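Local coordinates for protein nicotinate phosphoribosyltransferase (Porphyromonas gingivalis, PDB 2IM5) that probably catalyses the ATP-dependent transfer of phosphoribose from phosphoribosyl diphosphate to nicotinate, giving nicotinate mononucleotide for NAD biosynthesis, at residues A[35-40]-A[167-172]; A[65-70]-A[84-89]. All blocks are in the same frame, centred on the assembly; numbering follows the deposited sequence.

Contact 1: A[35-40]-A[167-172]; sequences IDRNRQ and MRRRFS
The turn that ends strand 29-36 of the antiparallel sheet meets the loop that leads from strand 162-164 of the parallel sheet to helix 173-186 through two arginine heads, Arg37 and Arg169. NH2 of Arg37 lies 3.0 Å from NH2 of Arg169. Both atoms are donors, so this is a close approach of like charges and not a bond. The two side chains cross at about a right angle, and their guanidinium planes stand 79° apart; Arg37 NH2 comes in at the edge of the Arg169 group, near its plane. Arg169 reaches across with a chain extended from CG to NE, whereas Arg37 bends at chi3 (-68°), turning its head out of line. The two cations probably tolerate each other because both donate to acceptors where the chain enters strand 347-355, the neighbour of strand 29-36 in the sheet. Arg37 NH2 donates to Asn346 OD1, just before that strand, and Arg169 NH2 to the carbonyl O of Ile347, its first residue, with a weak second bond to Asn346 OD1. Arginine suits position 169, where its long arm reaches from this loop of the TIM-barrel-like part to the antiparallel sheet, and position 37, where its several N-H groups can serve an acceptor close by. Arg37 is the second residue of a type I turn from Asp36 to Arg39, closed by Arg39 N to Asp36 O at 2.9 Å. Asp36 braces it: OD1 takes Asn38 N at 3.0 Å, an Asx turn, and OD2 takes Gln40 N at 2.7 Å, both from above the carboxylate plane.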
loop_
_atom_site.group_PDB
_atom_site.type_symbol
_atom_site.label_atom_id
_atom_site.label_comp_id
_atom_site.label_asym_id
_atom_site.label_seq_id
_atom_site.Cartn_x
_atom_site.Cartn_y
_atom_site.Cartn_z
ATOM N N ILE A 35 13.766 3.506 3.165
ATOM C CA ILE A 35 14.072 4.029 4.488
ATOM C C ILE A 35 13.952 2.920 5.533
ATOM O O ILE A 35 12.885 2.327 5.709
ATOM C CB ILE A 35 13.100 5.162 4.919
ATOM C CG1 ILE A 35 13.025 6.257 3.854
ATOM C CG2 ILE A 35 13.560 5.750 6.249
ATOM C CD1 ILE A 35 14.331 6.986 3.626
ATOM N N ASP A 36 15.056 2.621 6.206
ATOM C CA ASP A 36 15.025 1.631 7.275
ATOM C C ASP A 36 14.858 2.469 8.532
ATOM O O ASP A 36 15.818 3.057 9.028
ATOM C CB ASP A 36 16.324 0.844 7.343
ATOM C CG ASP A 36 16.434 0.013 8.617
ATOM O OD1 ASP A 36 15.404 -0.181 9.312
ATOM O OD2 ASP A 36 17.554 -0.451 8.921
ATOM N N ARG A 37 13.632 2.528 9.032
ATOM C CA ARG A 37 13.326 3.335 10.196
ATOM C C ARG A 37 13.953 2.868 11.503
ATOM O O ARG A 37 13.816 3.528 12.530
ATOM C CB ARG A 37 11.808 3.482 10.314
ATOM C CG ARG A 37 11.224 4.156 9.070
ATOM C CD ARG A 37 9.764 4.539 9.195
ATOM N NE ARG A 37 8.882 3.379 9.266
ATOM C CZ ARG A 37 7.566 3.435 9.086
ATOM N NH1 ARG A 37 6.980 4.596 8.821
ATOM N NH2 ARG A 37 6.835 2.333 9.175
ATOM N N ASN A 38 14.656 1.744 11.461
ATOM C CA ASN A 38 15.326 1.235 12.648
ATOM C C ASN A 38 16.824 1.474 12.518
ATOM O O ASN A 38 17.598 1.125 13.408
ATOM C CB ASN A 38 15.046 -0.258 12.828
ATOM C CG ASN A 38 13.726 -0.524 13.526
ATOM O OD1 ASN A 38 13.299 -1.671 13.645
ATOM N ND2 ASN A 38 13.075 0.533 13.999
ATOM N N ARG A 39 17.220 2.079 11.402
ATOM C CA ARG A 39 18.623 2.383 11.133
ATOM C C ARG A 39 19.570 1.220 11.421
ATOM O O ARG A 39 20.609 1.400 12.054
ATOM C CB ARG A 39 19.067 3.606 11.941
ATOM C CG ARG A 39 18.402 4.905 11.533
ATOM C CD ARG A 39 19.067 6.091 12.223
ATOM N NE ARG A 39 18.432 7.360 11.876
ATOM C CZ ARG A 39 18.388 7.872 10.648
ATOM N NH1 ARG A 39 18.949 7.224 9.633
ATOM N NH2 ARG A 39 17.775 9.030 10.432
ATOM N N GLN A 40 19.207 0.031 10.960
ATOM C CA GLN A 40 20.043 -1.145 11.155
ATOM C C GLN A 40 21.291 -1.025 10.292
ATOM O O GLN A 40 21.268 -0.401 9.231
ATOM C CB GLN A 40 19.287 -2.411 10.755
ATOM C CG GLN A 40 18.165 -2.797 11.693
ATOM C CD GLN A 40 17.384 -3.994 11.185
ATOM O OE1 GLN A 40 17.960 -4.950 10.661
ATOM N NE2 GLN A 40 16.068 -3.956 11.348
ATOM N N MET A 167 2.224 -8.044 2.136
ATOM C CA MET A 167 3.305 -8.390 1.226
ATOM C C MET A 167 4.659 -7.717 1.478
ATOM O O MET A 167 5.677 -8.390 1.617
ATOM C CB MET A 167 2.865 -8.134 -0.218
ATOM C CG MET A 167 4.015 -8.006 -1.203
ATOM S SD MET A 167 3.550 -8.442 -2.886
ATOM C CE MET A 167 5.110 -9.076 -3.465
ATOM N N ARG A 168 4.670 -6.393 1.540
ATOM C CA ARG A 168 5.915 -5.666 1.731
ATOM C C ARG A 168 6.805 -6.100 2.892
ATOM O O ARG A 168 8.027 -6.012 2.792
ATOM C CB ARG A 168 5.631 -4.174 1.826
ATOM C CG ARG A 168 5.375 -3.548 0.468
ATOM C CD ARG A 168 4.904 -2.109 0.607
ATOM N NE ARG A 168 3.638 -2.061 1.326
ATOM C CZ ARG A 168 3.036 -0.944 1.703
ATOM N NH1 ARG A 168 3.586 0.232 1.426
ATOM N NH2 ARG A 168 1.881 -1.003 2.356
ATOM N N ARG A 169 6.209 -6.576 3.982
ATOM C CA ARG A 169 7.002 -7.008 5.130
ATOM C C ARG A 169 6.877 -8.488 5.468
ATOM O O ARG A 169 7.198 -8.900 6.581
ATOM C CB ARG A 169 6.642 -6.174 6.356
ATOM C CG ARG A 169 7.094 -4.739 6.220
ATOM C CD ARG A 169 6.767 -3.919 7.442
ATOM N NE ARG A 169 7.168 -2.535 7.235
ATOM C CZ ARG A 169 7.038 -1.582 8.149
ATOM N NH1 ARG A 169 6.517 -1.871 9.336
ATOM N NH2 ARG A 169 7.426 -0.343 7.876
ATOM N N ARG A 170 6.411 -9.282 4.509
ATOM C CA ARG A 170 6.258 -10.714 4.724
ATOM C C ARG A 170 7.615 -11.347 5.063
ATOM O O ARG A 170 8.662 -10.827 4.671
ATOM C CB ARG A 170 5.692 -11.367 3.467
ATOM C CG ARG A 170 6.631 -11.332 2.265
ATOM C CD ARG A 170 5.924 -11.809 1.001
ATOM N NE ARG A 170 6.806 -11.829 -0.165
ATOM C CZ ARG A 170 6.376 -11.963 -1.416
ATOM N NH1 ARG A 170 5.075 -12.091 -1.661
ATOM N NH2 ARG A 170 7.241 -11.958 -2.422
ATOM N N PHE A 171 7.592 -12.460 5.793
ATOM C CA PHE A 171 8.826 -13.155 6.142
ATOM C C PHE A 171 9.422 -13.687 4.842
ATOM O O PHE A 171 10.628 -13.620 4.622
ATOM C CB PHE A 171 8.541 -14.321 7.096
ATOM C CG PHE A 171 9.783 -15.043 7.561
ATOM C CD1 PHE A 171 10.503 -14.587 8.665
ATOM C CD2 PHE A 171 10.242 -16.166 6.884
ATOM C CE1 PHE A 171 11.661 -15.246 9.085
ATOM C CE2 PHE A 171 11.399 -16.831 7.294
ATOM C CZ PHE A 171 12.107 -16.370 8.396
ATOM N N SER A 172 8.560 -14.218 3.984
ATOM C CA SER A 172 8.965 -14.757 2.689
ATOM C C SER A 172 7.718 -15.000 1.842
ATOM O O SER A 172 6.597 -14.996 2.358
ATOM C CB SER A 172 9.700 -16.088 2.862
ATOM O OG SER A 172 8.843 -17.060 3.435
#

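Contact 2: A[65-70]-A[84-89]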
loop_
_atom_site.group_PDB
_atom_site.type_symbol
_atom_site.label_atom_id
_atom_site.label_comp_id
_atom_site.label_asym_id
_atom_site.label_seq_id
_atom_site.Cartn_x
_atom_site.Cartn_y
_atom_site.Cartn_z
ATOM N N ASP A 65 -1.520 -17.087 -18.735
ATOM C CA ASP A 65 -2.558 -17.276 -17.726
ATOM C C ASP A 65 -2.738 -16.027 -16.878
ATOM O O ASP A 65 -3.862 -15.683 -16.510
ATOM C CB ASP A 65 -2.237 -18.457 -16.803
ATOM C CG ASP A 65 -2.409 -19.797 -17.486
ATOM O OD1 ASP A 65 -3.206 -19.879 -18.450
ATOM O OD2 ASP A 65 -1.759 -20.775 -17.047
ATOM N N GLU A 66 -1.634 -15.355 -16.561
ATOM C CA GLU A 66 -1.716 -14.145 -15.751
ATOM C C GLU A 66 -2.446 -13.055 -16.521
ATOM O O GLU A 66 -3.252 -12.325 -15.955
ATOM C CB GLU A 66 -0.322 -13.677 -15.342
ATOM C CG GLU A 66 0.398 -14.687 -14.462
ATOM C CD GLU A 66 1.784 -14.228 -14.047
ATOM O OE1 GLU A 66 2.504 -13.646 -14.890
ATOM O OE2 GLU A 66 2.151 -14.466 -12.878
ATOM N N LYS A 67 -2.175 -12.960 -17.816
ATOM C CA LYS A 67 -2.839 -11.960 -18.642
ATOM C C LYS A 67 -4.348 -12.214 -18.654
ATOM O O LYS A 67 -5.138 -11.281 -18.523
ATOM C CB LYS A 67 -2.298 -11.991 -20.075
ATOM C CG LYS A 67 -2.874 -10.907 -20.963
ATOM C CD LYS A 67 -2.436 -11.051 -22.414
ATOM C CE LYS A 67 -3.181 -10.060 -23.299
ATOM N NZ LYS A 67 -2.862 -10.198 -24.757
ATOM N N GLU A 68 -4.749 -13.473 -18.815
ATOM C CA GLU A 68 -6.170 -13.826 -18.822
ATOM C C GLU A 68 -6.795 -13.524 -17.466
ATOM O O GLU A 68 -7.953 -13.108 -17.386
ATOM C CB GLU A 68 -6.358 -15.306 -19.148
ATOM C CG GLU A 68 -6.096 -15.653 -20.602
ATOM C CD GLU A 68 -6.077 -17.157 -20.858
ATOM O OE1 GLU A 68 -6.995 -17.863 -20.368
ATOM O OE2 GLU A 68 -5.144 -17.629 -21.553
ATOM N N PHE A 69 -6.027 -13.740 -16.401
ATOM C CA PHE A 69 -6.506 -13.456 -15.055
ATOM C C PHE A 69 -6.774 -11.951 -14.913
ATOM O O PHE A 69 -7.817 -11.538 -14.408
ATOM C CB PHE A 69 -5.468 -13.884 -14.019
ATOM C CG PHE A 69 -5.801 -13.465 -12.619
ATOM C CD1 PHE A 69 -6.817 -14.101 -11.907
ATOM C CD2 PHE A 69 -5.109 -12.417 -12.013
ATOM C CE1 PHE A 69 -7.140 -13.699 -10.608
ATOM C CE2 PHE A 69 -5.420 -12.008 -10.725
ATOM C CZ PHE A 69 -6.442 -12.652 -10.016
ATOM N N LEU A 70 -5.823 -11.135 -15.356
ATOM C CA LEU A 70 -5.979 -9.689 -15.262
ATOM C C LEU A 70 -7.217 -9.224 -16.025
ATOM O O LEU A 70 -7.969 -8.371 -15.550
ATOM C CB LEU A 70 -4.742 -8.970 -15.814
ATOM C CG LEU A 70 -3.428 -9.168 -15.048
ATOM C CD1 LEU A 70 -2.319 -8.402 -15.739
ATOM C CD2 LEU A 70 -3.588 -8.686 -13.606
ATOM N N PHE A 84 0.511 -3.007 -22.022
ATOM C CA PHE A 84 1.724 -2.427 -21.456
ATOM C C PHE A 84 2.395 -3.431 -20.524
ATOM O O PHE A 84 3.593 -3.674 -20.625
ATOM C CB PHE A 84 1.401 -1.148 -20.673
ATOM C CG PHE A 84 2.520 -0.690 -19.778
ATOM C CD1 PHE A 84 3.681 -0.142 -20.317
ATOM C CD2 PHE A 84 2.428 -0.847 -18.396
ATOM C CE1 PHE A 84 4.740 0.244 -19.495
ATOM C CE2 PHE A 84 3.480 -0.466 -17.559
ATOM C CZ PHE A 84 4.642 0.082 -18.113
ATOM N N LEU A 85 1.620 -4.013 -19.614
ATOM C CA LEU A 85 2.168 -4.985 -18.679
ATOM C C LEU A 85 2.687 -6.222 -19.409
ATOM O O LEU A 85 3.709 -6.796 -19.031
ATOM C CB LEU A 85 1.107 -5.398 -17.657
ATOM C CG LEU A 85 0.647 -4.334 -16.649
ATOM C CD1 LEU A 85 -0.396 -4.943 -15.718
ATOM C CD2 LEU A 85 1.843 -3.810 -15.839
ATOM N N ASP A 86 1.988 -6.623 -20.465
ATOM C CA ASP A 86 2.380 -7.796 -21.230
ATOM C C ASP A 86 3.758 -7.625 -21.865
ATOM O O ASP A 86 4.520 -8.582 -21.976
ATOM C CB ASP A 86 1.326 -8.095 -22.304
ATOM C CG ASP A 86 1.472 -9.493 -22.899
ATOM O OD1 ASP A 86 1.878 -10.418 -22.162
ATOM O OD2 ASP A 86 1.165 -9.675 -24.099
ATOM N N GLY A 87 4.086 -6.403 -22.270
ATOM C CA GLY A 87 5.388 -6.165 -22.873
ATOM C C GLY A 87 6.380 -5.507 -21.930
ATOM O O GLY A 87 7.516 -5.225 -22.313
ATOM N N PHE A 88 5.959 -5.279 -20.689
ATOM C CA PHE A 88 6.800 -4.626 -19.692
ATOM C C PHE A 88 7.967 -5.454 -19.182
ATOM O O PHE A 88 7.842 -6.662 -18.965
ATOM C CB PHE A 88 5.945 -4.209 -18.489
ATOM C CG PHE A 88 6.722 -3.525 -17.391
ATOM C CD1 PHE A 88 7.025 -2.169 -17.474
ATOM C CD2 PHE A 88 7.146 -4.240 -16.272
ATOM C CE1 PHE A 88 7.737 -1.526 -16.454
ATOM C CE2 PHE A 88 7.859 -3.609 -15.244
ATOM C CZ PHE A 88 8.152 -2.246 -15.338
ATOM N N ARG A 89 9.096 -4.784 -18.976
ATOM C CA ARG A 89 10.289 -5.416 -18.432
ATOM C C ARG A 89 10.920 -4.453 -17.448
ATOM O O ARG A 89 11.124 -3.284 -17.773
ATOM C CB ARG A 89 11.300 -5.739 -19.534
ATOM C CG ARG A 89 10.893 -6.888 -20.428
ATOM C CD ARG A 89 10.800 -8.205 -19.661
ATOM N NE ARG A 89 10.385 -9.297 -20.538
ATOM C CZ ARG A 89 9.176 -9.399 -21.086
ATOM N NH1 ARG A 89 8.252 -8.481 -20.843
ATOM N NH2 ARG A 89 8.896 -10.413 -21.895
#
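Helix-to-helix packing between neighbours in sequence makes this contact: helix 64-73 lies against the C-terminal end of helix 79-87, the two joined by a short connection within the N-terminal domain of the NAPRTase family. The backbones come nearest at Lys67 and Asp86, whose CA atoms are 7.2 Å apart, and the interface is small, with one apolar and one charged pair. On the buried side, Leu70 and Leu85 meet at their methyl ends, CD1 to CD1 at 4.0 Å, with the side chains crossing at about a right angle. Leucine suits both places, being apolar in a buried spot and long enough for its methyl to meet the partner between the helices. Toward the more exposed side, Lys67 and Asp86 bring opposite charges near each other. Lys67 is fully extended, with CG opposite the backbone N (chi1 -176°), which carries its ammonium out to the level of the carboxylate. Arg64 lies close to both groups, as a like charge to Lys67 and as a weak, long ion pair for Asp86, so Asp86 probably offsets the positive charge of both, though neither pairing is a close one. Lys67 NZ stops 4.1 Å from Asp86 OD2, beyond salt-bridge range.

Neither contact is a deep core contact, and they differ in what they join. Contact 1 is a surface meeting of two arginines, one from a turn of the antiparallel sheet and one from a loop after a strand of the parallel sheet, its closest ends 127 positions apart; contact 2 is partly buried, joins two successive helices, and is nested inside the chain loop that contact 1 closes. They share no helix or strand, and their centres lie 28 Å apart. Their chemistry follows their place: contact 1 pairs like charges that both donate to outside acceptors, while contact 2 combines buried leucines with opposite charges that form no salt bridge. The latter buries about twice the surface, 127 against 63 Å².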